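Local coordinates for DNA ligase D 3'-phosphoesterase domain-containing protein (Methanocella paludicola, PDB 5DMP) that probably trims 3'-phosphates and 3'-terminal ribonucleotides at DNA breaks, as a phosphoesterase of archaeal non-homologous end joining, at residues A[116-121]-A[135-140]; A[74-79]-A[155-160]; A[29-34]-A[45-50]. All blocks are in the same frame, centred on the assembly; numbering follows the deposited sequence.

Contact 1: residues A[116-121]-A[135-140]; sequences KGSYAL and FKMKEP. With EDO (1,2-ethanediol), chain E.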
loop_
_atom_site.group_PDB
_atom_site.type_symbol
_atom_site.label_atom_id
_atom_site.label_comp_id
_atom_site.label_asym_id
_atom_site.label_seq_id
_atom_site.Cartn_x
_atom_site.Cartn_y
_atom_site.Cartn_z
ATOM N N LYS A 116 10.778 1.956 -1.570
ATOM C CA LYS A 116 11.611 2.590 -0.541
ATOM C C LYS A 116 11.692 4.003 -0.882
ATOM O O LYS A 116 12.527 4.395 -1.709
ATOM C CB LYS A 116 13.098 2.156 -0.550
ATOM C CG LYS A 116 13.468 0.717 -0.723
ATOM C CD LYS A 116 14.961 0.580 -0.340
ATOM C CE LYS A 116 15.512 -0.797 -0.717
ATOM N NZ LYS A 116 15.109 -1.847 0.266
ATOM N N GLY A 117 10.899 4.811 -0.240
ATOM C CA GLY A 117 10.992 6.253 -0.531
ATOM C C GLY A 117 9.676 6.926 -0.216
ATOM O O GLY A 117 8.785 6.304 0.399
ATOM N N SER A 118 9.585 8.208 -0.558
ATOM C CA SER A 118 8.450 9.026 -0.154
ATOM C C SER A 118 7.227 8.838 -1.047
ATOM O O SER A 118 7.352 8.887 -2.278
ATOM C CB SER A 118 8.915 10.489 -0.086
ATOM O OG SER A 118 9.416 10.833 -1.365
ATOM N N TYR A 119 6.049 8.593 -0.422
ATOM C CA TYR A 119 4.782 8.377 -1.104
ATOM C C TYR A 119 3.690 9.179 -0.383
ATOM O O TYR A 119 3.785 9.434 0.832
ATOM C CB TYR A 119 4.324 6.878 -1.138
ATOM C CG TYR A 119 5.118 6.082 -2.149
ATOM C CD1 TYR A 119 6.393 5.626 -1.844
ATOM C CD2 TYR A 119 4.550 5.813 -3.410
ATOM C CE1 TYR A 119 7.142 4.917 -2.789
ATOM C CE2 TYR A 119 5.273 5.102 -4.365
ATOM C CZ TYR A 119 6.544 4.685 -4.037
ATOM O OH TYR A 119 7.278 3.973 -4.971
ATOM N N ALA A 120 2.744 9.644 -1.200
ATOM C CA ALA A 120 1.571 10.427 -0.682
ATOM C C ALA A 120 0.266 9.650 -0.927
ATOM O O ALA A 120 0.054 8.991 -1.983
ATOM C CB ALA A 120 1.485 11.791 -1.346
ATOM N N LEU A 121 -0.667 9.837 0.008
ATOM C CA LEU A 121 -2.046 9.324 -0.113
ATOM C C LEU A 121 -2.945 10.554 0.147
ATOM O O LEU A 121 -2.853 11.117 1.224
ATOM C CB LEU A 121 -2.348 8.299 1.004
ATOM C CG LEU A 121 -2.025 6.875 0.611
ATOM C CD1 LEU A 121 -2.021 6.073 1.938
ATOM C CD2 LEU A 121 -3.053 6.316 -0.382
ATOM N N PHE A 135 0.454 8.267 -4.772
ATOM C CA PHE A 135 1.549 8.488 -5.755
ATOM C C PHE A 135 2.911 8.615 -5.077
ATOM O O PHE A 135 3.049 9.066 -3.936
ATOM C CB PHE A 135 1.220 9.726 -6.701
ATOM C CG PHE A 135 0.922 10.956 -5.962
ATOM C CD1 PHE A 135 1.960 11.856 -5.615
ATOM C CD2 PHE A 135 -0.415 11.266 -5.576
ATOM C CE1 PHE A 135 1.685 13.038 -4.917
ATOM C CE2 PHE A 135 -0.677 12.446 -4.875
ATOM C CZ PHE A 135 0.348 13.331 -4.537
ATOM N N LYS A 136 3.924 8.247 -5.863
ATOM C CA LYS A 136 5.311 8.558 -5.478
ATOM C C LYS A 136 5.476 10.063 -5.391
ATOM O O LYS A 136 5.019 10.820 -6.270
ATOM C CB LYS A 136 6.248 7.969 -6.543
ATOM C CG LYS A 136 7.772 8.345 -6.355
ATOM C CD LYS A 136 8.416 7.540 -5.179
ATOM C CE LYS A 136 9.724 8.260 -4.717
ATOM N NZ LYS A 136 9.509 9.543 -3.947
ATOM N N MET A 137 6.124 10.536 -4.333
ATOM C CA MET A 137 6.333 11.977 -4.196
ATOM C C MET A 137 7.523 12.412 -5.105
ATOM O O MET A 137 8.438 11.653 -5.387
ATOM C CB MET A 137 6.543 12.420 -2.764
ATOM C CG MET A 137 5.211 12.321 -1.970
ATOM S SD MET A 137 5.467 12.532 -0.203
ATOM C CE MET A 137 5.744 14.329 -0.163
ATOM N N LYS A 138 7.429 13.642 -5.592
ATOM C CA LYS A 138 8.381 14.121 -6.574
ATOM C C LYS A 138 9.768 14.289 -5.905
ATOM O O LYS A 138 9.899 14.809 -4.798
ATOM C CB LYS A 138 7.885 15.471 -7.101
ATOM C CG LYS A 138 8.903 16.196 -7.996
ATOM C CD LYS A 138 8.249 17.409 -8.652
ATOM C CE LYS A 138 9.140 17.989 -9.762
ATOM N NZ LYS A 138 8.341 18.918 -10.611
ATOM N N GLU A 139 10.787 13.817 -6.585
ATOM C CA GLU A 139 12.185 14.050 -6.132
ATOM C C GLU A 139 13.009 13.936 -7.401
ATOM O O GLU A 139 12.502 13.399 -8.425
ATOM C CB GLU A 139 12.599 12.970 -5.145
ATOM C CG GLU A 139 12.447 11.580 -5.691
ATOM C CD GLU A 139 12.930 10.506 -4.692
ATOM O OE1 GLU A 139 14.086 10.045 -4.768
ATOM O OE2 GLU A 139 12.206 10.166 -3.745
ATOM N N PRO A 140 14.308 14.359 -7.347
ATOM C CA PRO A 140 15.161 14.266 -8.549
ATOM C C PRO A 140 15.356 12.855 -9.071
ATOM O O PRO A 140 15.492 11.860 -8.329
ATOM C CB PRO A 140 16.497 14.912 -8.100
ATOM C CG PRO A 140 16.128 15.878 -7.007
ATOM C CD PRO A 140 14.880 15.252 -6.313
HETATM C C1 EDO E . 13.772 6.003 -4.949
HETATM O O1 EDO E . 14.470 7.142 -4.472
HETATM C C2 EDO E . 12.392 6.157 -4.361
HETATM O O2 EDO E . 11.497 5.397 -5.178
HETATM O O HOH W 1 12.255 9.022 -1.452
#
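Tyr-119 and Lys-136 meet as a non-hydrogen-bonded pair of the antiparallel beta hairpin formed by strands 118-123 and 132-136, and their side chains cross at about a right angle. CD of Lys-136 lies over one face of the Tyr-119 ring, 3.6 Å above its plane and displaced toward the rim, a CH-pi contact. CG of Lys-136 leaves anti to the backbone N (chi1 174°); the bends come at chi2 and chi4, the latter placing NZ by Ser-118 O. There the ammonium is gripped by Ser-118 O, in the carbonyl plane and on a lone pair, by Met-137 O, and in a salt bridge by Glu-139 OE2, 2.8 Å from Lys-136 NZ; its bond to Ser-118 OG is weak. Ala-120 and Phe-135, the adjacent hydrogen-bonded pair, carry the other face of the sheet, with CB of Ala-120 lying 4.0 Å from the centroid of the Phe-135 ring. Met-137 CG closes against the same methyl group at 3.8 Å from Ala-120 CB. Ser-118 O takes a second donor, Met-137 N, at 2.9 Å from a position 38° above the carbonyl plane.

Contact 2: residues A[74-79]-A[155-160]; sequences VMVWDI and SVLTGR. With EDO (1,2-ethanediol), chain C.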
loop_
_atom_site.group_PDB
_atom_site.type_symbol
_atom_site.label_atom_id
_atom_site.label_comp_id
_atom_site.label_asym_id
_atom_site.label_seq_id
_atom_site.Cartn_x
_atom_site.Cartn_y
_atom_site.Cartn_z
ATOM N N VAL A 74 -3.871 -14.466 -2.003
ATOM C CA VAL A 74 -3.271 -13.302 -1.386
ATOM C C VAL A 74 -1.785 -13.561 -1.243
ATOM O O VAL A 74 -1.375 -14.579 -0.648
ATOM C CB VAL A 74 -3.846 -13.065 0.015
ATOM C CG1 VAL A 74 -3.186 -11.861 0.701
ATOM C CG2 VAL A 74 -5.379 -12.903 -0.096
ATOM N N MET A 75 -0.999 -12.649 -1.795
ATOM C CA MET A 75 0.446 -12.705 -1.715
ATOM C C MET A 75 0.942 -11.529 -0.907
ATOM O O MET A 75 0.459 -10.409 -1.109
ATOM C CB MET A 75 1.025 -12.571 -3.142
ATOM C CG MET A 75 2.523 -12.239 -3.122
ATOM S SD MET A 75 3.186 -11.818 -4.758
ATOM C CE MET A 75 2.893 -13.362 -5.657
ATOM N N VAL A 76 1.931 -11.723 -0.041
ATOM C CA VAL A 76 2.525 -10.587 0.651
ATOM C C VAL A 76 3.566 -10.084 -0.317
ATOM O O VAL A 76 4.635 -10.677 -0.502
ATOM C CB VAL A 76 3.141 -10.951 2.039
ATOM C CG1 VAL A 76 3.811 -9.703 2.624
ATOM C CG2 VAL A 76 1.971 -11.395 2.956
ATOM N N TRP A 77 3.208 -8.999 -0.989
ATOM C CA TRP A 77 3.959 -8.495 -2.112
ATOM C C TRP A 77 5.103 -7.564 -1.678
ATOM O O TRP A 77 6.156 -7.549 -2.311
ATOM C CB TRP A 77 2.958 -7.871 -3.158
ATOM C CG TRP A 77 3.637 -7.358 -4.431
ATOM C CD1 TRP A 77 3.817 -8.050 -5.627
ATOM C CD2 TRP A 77 4.199 -6.024 -4.640
ATOM N NE1 TRP A 77 4.440 -7.186 -6.569
ATOM C CE2 TRP A 77 4.716 -5.983 -5.969
ATOM C CE3 TRP A 77 4.334 -4.888 -3.819
ATOM C CZ2 TRP A 77 5.337 -4.819 -6.498
ATOM C CZ3 TRP A 77 4.946 -3.715 -4.333
ATOM C CH2 TRP A 77 5.455 -3.721 -5.686
ATOM N N ASP A 78 4.929 -6.751 -0.606
ATOM C CA ASP A 78 6.029 -6.006 -0.054
ATOM C C ASP A 78 5.685 -5.780 1.409
ATOM O O ASP A 78 4.502 -5.814 1.775
ATOM C CB ASP A 78 6.182 -4.603 -0.711
ATOM C CG ASP A 78 7.512 -3.958 -0.390
ATOM O OD1 ASP A 78 8.450 -4.662 0.087
ATOM O OD2 ASP A 78 7.725 -2.701 -0.585
ATOM N N ILE A 79 6.686 -5.644 2.253
ATOM C CA ILE A 79 6.410 -5.438 3.683
ATOM C C ILE A 79 7.616 -4.680 4.283
ATOM O O ILE A 79 8.763 -4.708 3.775
ATOM C CB ILE A 79 6.150 -6.797 4.407
ATOM C CG1 ILE A 79 5.478 -6.555 5.780
ATOM C CG2 ILE A 79 7.507 -7.561 4.528
ATOM C CD1 ILE A 79 4.834 -7.825 6.359
ATOM N N SER A 155 6.340 -13.102 -4.110
ATOM C CA SER A 155 6.206 -12.881 -2.635
ATOM C C SER A 155 7.510 -12.439 -2.018
ATOM O O SER A 155 8.565 -13.073 -2.196
ATOM C CB SER A 155 5.668 -14.152 -1.934
ATOM O OG SER A 155 5.844 -14.051 -0.557
ATOM N N VAL A 156 7.420 -11.365 -1.242
ATOM C CA VAL A 156 8.556 -10.874 -0.446
ATOM C C VAL A 156 8.801 -11.847 0.713
ATOM O O VAL A 156 9.921 -11.924 1.235
ATOM C CB VAL A 156 8.264 -9.400 -0.002
ATOM C CG1 VAL A 156 7.294 -9.303 1.154
ATOM C CG2 VAL A 156 9.515 -8.660 0.285
ATOM N N LEU A 157 7.783 -12.590 1.113
ATOM C CA LEU A 157 7.967 -13.523 2.277
ATOM C C LEU A 157 8.565 -14.881 1.854
ATOM O O LEU A 157 9.373 -15.473 2.590
ATOM C CB LEU A 157 6.628 -13.821 2.995
ATOM C CG LEU A 157 6.139 -12.569 3.794
ATOM C CD1 LEU A 157 4.909 -12.955 4.597
ATOM C CD2 LEU A 157 7.170 -11.977 4.715
ATOM N N THR A 158 8.122 -15.389 0.711
ATOM C CA THR A 158 8.500 -16.753 0.337
ATOM C C THR A 158 9.147 -16.871 -1.032
ATOM O O THR A 158 9.615 -17.964 -1.425
ATOM C CB THR A 158 7.265 -17.665 0.308
ATOM O OG1 THR A 158 6.321 -17.173 -0.665
ATOM C CG2 THR A 158 6.582 -17.736 1.657
ATOM N N GLY A 159 9.124 -15.807 -1.813
ATOM C CA GLY A 159 9.597 -15.842 -3.205
ATOM C C GLY A 159 8.650 -16.545 -4.168
ATOM O O GLY A 159 8.931 -16.586 -5.360
ATOM N N ARG A 160 7.516 -17.075 -3.667
ATOM C CA ARG A 160 6.512 -17.753 -4.529
ATOM C C ARG A 160 5.824 -16.857 -5.527
ATOM O O ARG A 160 5.574 -15.657 -5.248
ATOM C CB ARG A 160 5.433 -18.491 -3.708
ATOM C CG ARG A 160 5.997 -19.760 -3.029
ATOM C CD ARG A 160 4.956 -20.467 -2.166
ATOM N NE ARG A 160 4.439 -19.602 -1.090
ATOM C CZ ARG A 160 3.419 -19.925 -0.301
ATOM N NH1 ARG A 160 2.784 -21.134 -0.406
ATOM N NH2 ARG A 160 3.029 -19.030 0.596
HETATM C C1 EDO C . 10.540 -10.383 -4.354
HETATM O O1 EDO C . 11.227 -9.930 -3.166
HETATM C C2 EDO C . 10.694 -11.892 -4.449
HETATM O O2 EDO C . 11.264 -12.309 -3.207
#
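Val-76, Val-156, Leu-157 and Ile-79 form the apolar centre where a loop packs against a bulged beta strand. CG1 of Val-76 meets CG1 of Val-156 at 3.8 Å, while CD1 of Leu-157 lies against CB and CG2 of Val-76. The same Val-156 methyl, placed between the backbone N and the carbonyl carbon (chi1 77°), also touches Ile-79 CG2, the two side chains crossing at about a right angle. Beside this cluster the end of Met-75 reaches both ends of segment 155-160, its SD 3.5 Å from Ser-155 N and its CE 3.6 Å from Arg-160 O. Val-74, further back on strand 72-84, touches the bound vanadium oxide group.

The backbones are joined by a hydrogen bond from Val-156 N to Val-76 O, 3.0 Å long. At the polar edge the loop folds on itself: Ser-155 OG accepts from Thr-158 N at 2.9 Å in an ST motif, and Thr-158 OG1 receives Arg-160 N in an ST turn and Arg-160 NE in the guanidinium plane. Glu-61 binds Ser-155 OG, Thr-158 OG1, the Arg-160 guanidinium and Val-76 N, so one carboxylate ties loop and strand together.

Trp-77 and Asp-78 both face Ile-8 in a classic beta bulge against strand 5-12, and helix 162-167 covers Met-75 through Met-162 and Ile-165.

Contact 3: residues A[29-34]-A[45-50]; sequences KSWAVP and RLAMPT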
loop_
_atom_site.group_PDB
_atom_site.type_symbol
_atom_site.label_atom_id
_atom_site.label_comp_id
_atom_site.label_asym_id
_atom_site.label_seq_id
_atom_site.Cartn_x
_atom_site.Cartn_y
_atom_site.Cartn_z
ATOM N N LYS A 29 -4.913 0.361 8.528
ATOM C CA LYS A 29 -5.785 1.104 7.634
ATOM C C LYS A 29 -5.466 0.694 6.188
ATOM O O LYS A 29 -4.283 0.592 5.856
ATOM C CB LYS A 29 -5.492 2.646 7.787
ATOM C CG LYS A 29 -5.592 3.251 9.193
ATOM C CD LYS A 29 -6.995 3.061 9.796
ATOM C CE LYS A 29 -8.056 3.723 8.961
ATOM N NZ LYS A 29 -9.323 3.604 9.772
ATOM N N SER A 30 -6.488 0.445 5.364
ATOM C CA SER A 30 -6.289 -0.334 4.155
ATOM C C SER A 30 -6.912 0.416 2.974
ATOM O O SER A 30 -7.960 1.036 3.111
ATOM C CB SER A 30 -6.958 -1.696 4.296
ATOM O OG SER A 30 -6.276 -2.397 5.368
ATOM N N TRP A 31 -6.328 0.224 1.805
ATOM C CA TRP A 31 -6.878 0.739 0.556
ATOM C C TRP A 31 -6.673 -0.309 -0.512
ATOM O O TRP A 31 -5.604 -0.978 -0.560
ATOM C CB TRP A 31 -6.096 1.984 0.113
ATOM C CG TRP A 31 -6.232 3.249 0.940
ATOM C CD1 TRP A 31 -7.049 4.357 0.632
ATOM C CD2 TRP A 31 -5.522 3.604 2.137
ATOM N NE1 TRP A 31 -6.867 5.334 1.600
ATOM C CE2 TRP A 31 -5.954 4.909 2.527
ATOM C CE3 TRP A 31 -4.551 2.953 2.944
ATOM C CZ2 TRP A 31 -5.437 5.574 3.677
ATOM C CZ3 TRP A 31 -4.083 3.567 4.072
ATOM C CH2 TRP A 31 -4.555 4.880 4.471
ATOM N N ALA A 32 -7.635 -0.437 -1.426
ATOM C CA ALA A 32 -7.418 -1.293 -2.584
ATOM C C ALA A 32 -6.857 -0.433 -3.714
ATOM O O ALA A 32 -7.440 0.608 -4.047
ATOM C CB ALA A 32 -8.736 -1.941 -3.023
ATOM N N VAL A 33 -5.773 -0.885 -4.328
ATOM C CA VAL A 33 -5.099 -0.104 -5.354
ATOM C C VAL A 33 -5.077 -0.943 -6.608
ATOM O O VAL A 33 -4.189 -1.799 -6.791
ATOM C CB VAL A 33 -3.650 0.301 -4.892
ATOM C CG1 VAL A 33 -2.980 1.172 -5.991
ATOM C CG2 VAL A 33 -3.739 1.056 -3.539
ATOM N N PRO A 34 -6.067 -0.743 -7.498
ATOM C CA PRO A 34 -6.211 -1.617 -8.683
ATOM C C PRO A 34 -4.959 -1.923 -9.451
ATOM O O PRO A 34 -4.703 -3.124 -9.696
ATOM C CB PRO A 34 -7.253 -0.881 -9.553
ATOM C CG PRO A 34 -8.144 -0.308 -8.502
ATOM C CD PRO A 34 -7.263 0.108 -7.317
ATOM N N ARG A 45 -2.156 6.910 -8.925
ATOM C CA ARG A 45 -2.908 5.661 -8.781
ATOM C C ARG A 45 -4.144 5.911 -7.914
ATOM O O ARG A 45 -4.116 6.772 -7.007
ATOM C CB ARG A 45 -2.023 4.623 -8.084
ATOM C CG ARG A 45 -0.931 4.105 -8.978
ATOM C CD ARG A 45 -1.517 3.310 -10.089
ATOM N NE ARG A 45 -0.414 2.467 -10.505
ATOM C CZ ARG A 45 0.017 2.304 -11.736
ATOM N NH1 ARG A 45 -0.594 2.924 -12.738
ATOM N NH2 ARG A 45 1.040 1.473 -11.933
ATOM N N LEU A 46 -5.247 5.256 -8.217
ATOM C CA LEU A 46 -6.412 5.488 -7.322
ATOM C C LEU A 46 -6.378 4.419 -6.197
ATOM O O LEU A 46 -5.973 3.319 -6.459
ATOM C CB LEU A 46 -7.690 5.339 -8.099
ATOM C CG LEU A 46 -7.762 6.376 -9.283
ATOM C CD1 LEU A 46 -9.120 6.193 -9.951
ATOM C CD2 LEU A 46 -7.483 7.811 -8.909
ATOM N N ALA A 47 -6.840 4.798 -5.021
ATOM C CA ALA A 47 -6.689 3.962 -3.794
ATOM C C ALA A 47 -8.042 4.041 -3.119
ATOM O O ALA A 47 -8.467 5.101 -2.664
ATOM C CB ALA A 47 -5.598 4.538 -2.863
ATOM N N MET A 48 -8.762 2.938 -3.130
ATOM C CA MET A 48 -10.126 2.896 -2.565
ATOM C C MET A 48 -10.093 2.309 -1.125
ATOM O O MET A 48 -9.722 1.153 -0.961
ATOM C CB MET A 48 -11.006 2.030 -3.475
ATOM C CG MET A 48 -11.666 2.773 -4.666
ATOM S SD MET A 48 -10.544 3.618 -5.798
ATOM C CE MET A 48 -9.647 2.207 -6.446
ATOM N N PRO A 49 -10.491 3.087 -0.117
ATOM C CA PRO A 49 -10.506 2.614 1.272
ATOM C C PRO A 49 -11.296 1.334 1.453
ATOM O O PRO A 49 -12.377 1.138 0.855
ATOM C CB PRO A 49 -11.151 3.736 2.055
ATOM C CG PRO A 49 -11.067 4.934 1.150
ATOM C CD PRO A 49 -11.049 4.439 -0.246
ATOM N N THR A 50 -10.719 0.421 2.233
ATOM C CA THR A 50 -11.393 -0.824 2.541
ATOM C C THR A 50 -11.415 -0.965 4.046
ATOM O O THR A 50 -11.003 -0.073 4.807
ATOM C CB THR A 50 -10.721 -2.041 1.852
ATOM O OG1 THR A 50 -9.368 -2.127 2.309
ATOM C CG2 THR A 50 -10.715 -1.855 0.331
HETATM O O HOH W 2 -9.079 0.905 6.588
#
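Trp-31 and Pro-49 face each other as a non-hydrogen-bonded pair in the antiparallel beta hairpin of strands 27-33 and 45-53, whose short segments run at 135°. Backbone bonds set the register: Ala-32 N to Met-48 O at 2.7 Å and Met-48 N to Ala-32 O at 2.8 Å make a reciprocal pair. Thr-50 N reaches Ser-30 O at 3.0 Å, and a water joins Ser-30 N to Thr-50 O. Ser-30 OG binds Leu-28 O and Arg-21 NH1, and Arg-21 is one of the residues of the vanadium pocket. Between the backbone bonds CA-H...O contacts close the strands, among them Trp-31 CA to Met-48 O at 3.2 Å.

Apolar contacts divide between the two faces. The Trp-31 indole sets CD1 against Ala-47 CB, at 3.8 Å, and Pro-49 CG; Ala-47 O comes to the ring edge, near its plane. Trp-132 meets this indole edge-to-face. Val-33 adds its CG2, 4.0 Å from Ala-47 CB, and its CG1 near Arg-45 CB. An alanine here would remove CG1 and CG2 and would probably leave a gap beside the Ala-47 methyl and the Arg-45 CB methylene. On the opposite face Thr-50 CG2 rests on Ala-32 CB. Pro-34 follows the end of strand 29-33, and Met-48 CE approaches its CD at 3.3 Å, tighter than usual van der Waals contact.

In the fold
All three contacts reach the same antiparallel sheet, and all are only partly buried. Contacts 1 and 3 each join the two strands of a hairpin, and their strands 132-136 and 45-53 are neighbours; they touch directly where Leu-121 packs on Trp-31 and Ala-47. Contact 3 lies nearest the middle of the chain, about 8 Å from its centre, and is mostly backbone pairing and apolar packing. Contact 1, at about 12 Å, adds a lysine-centred polar cluster where strand 132-136 ends. Contact 2, about 13 Å out, joins a strand to a loop instead, with a single backbone bond between them and a carboxylate from outside both segments. Contact 1 is nested along the chain inside the loop that contact 2 closes.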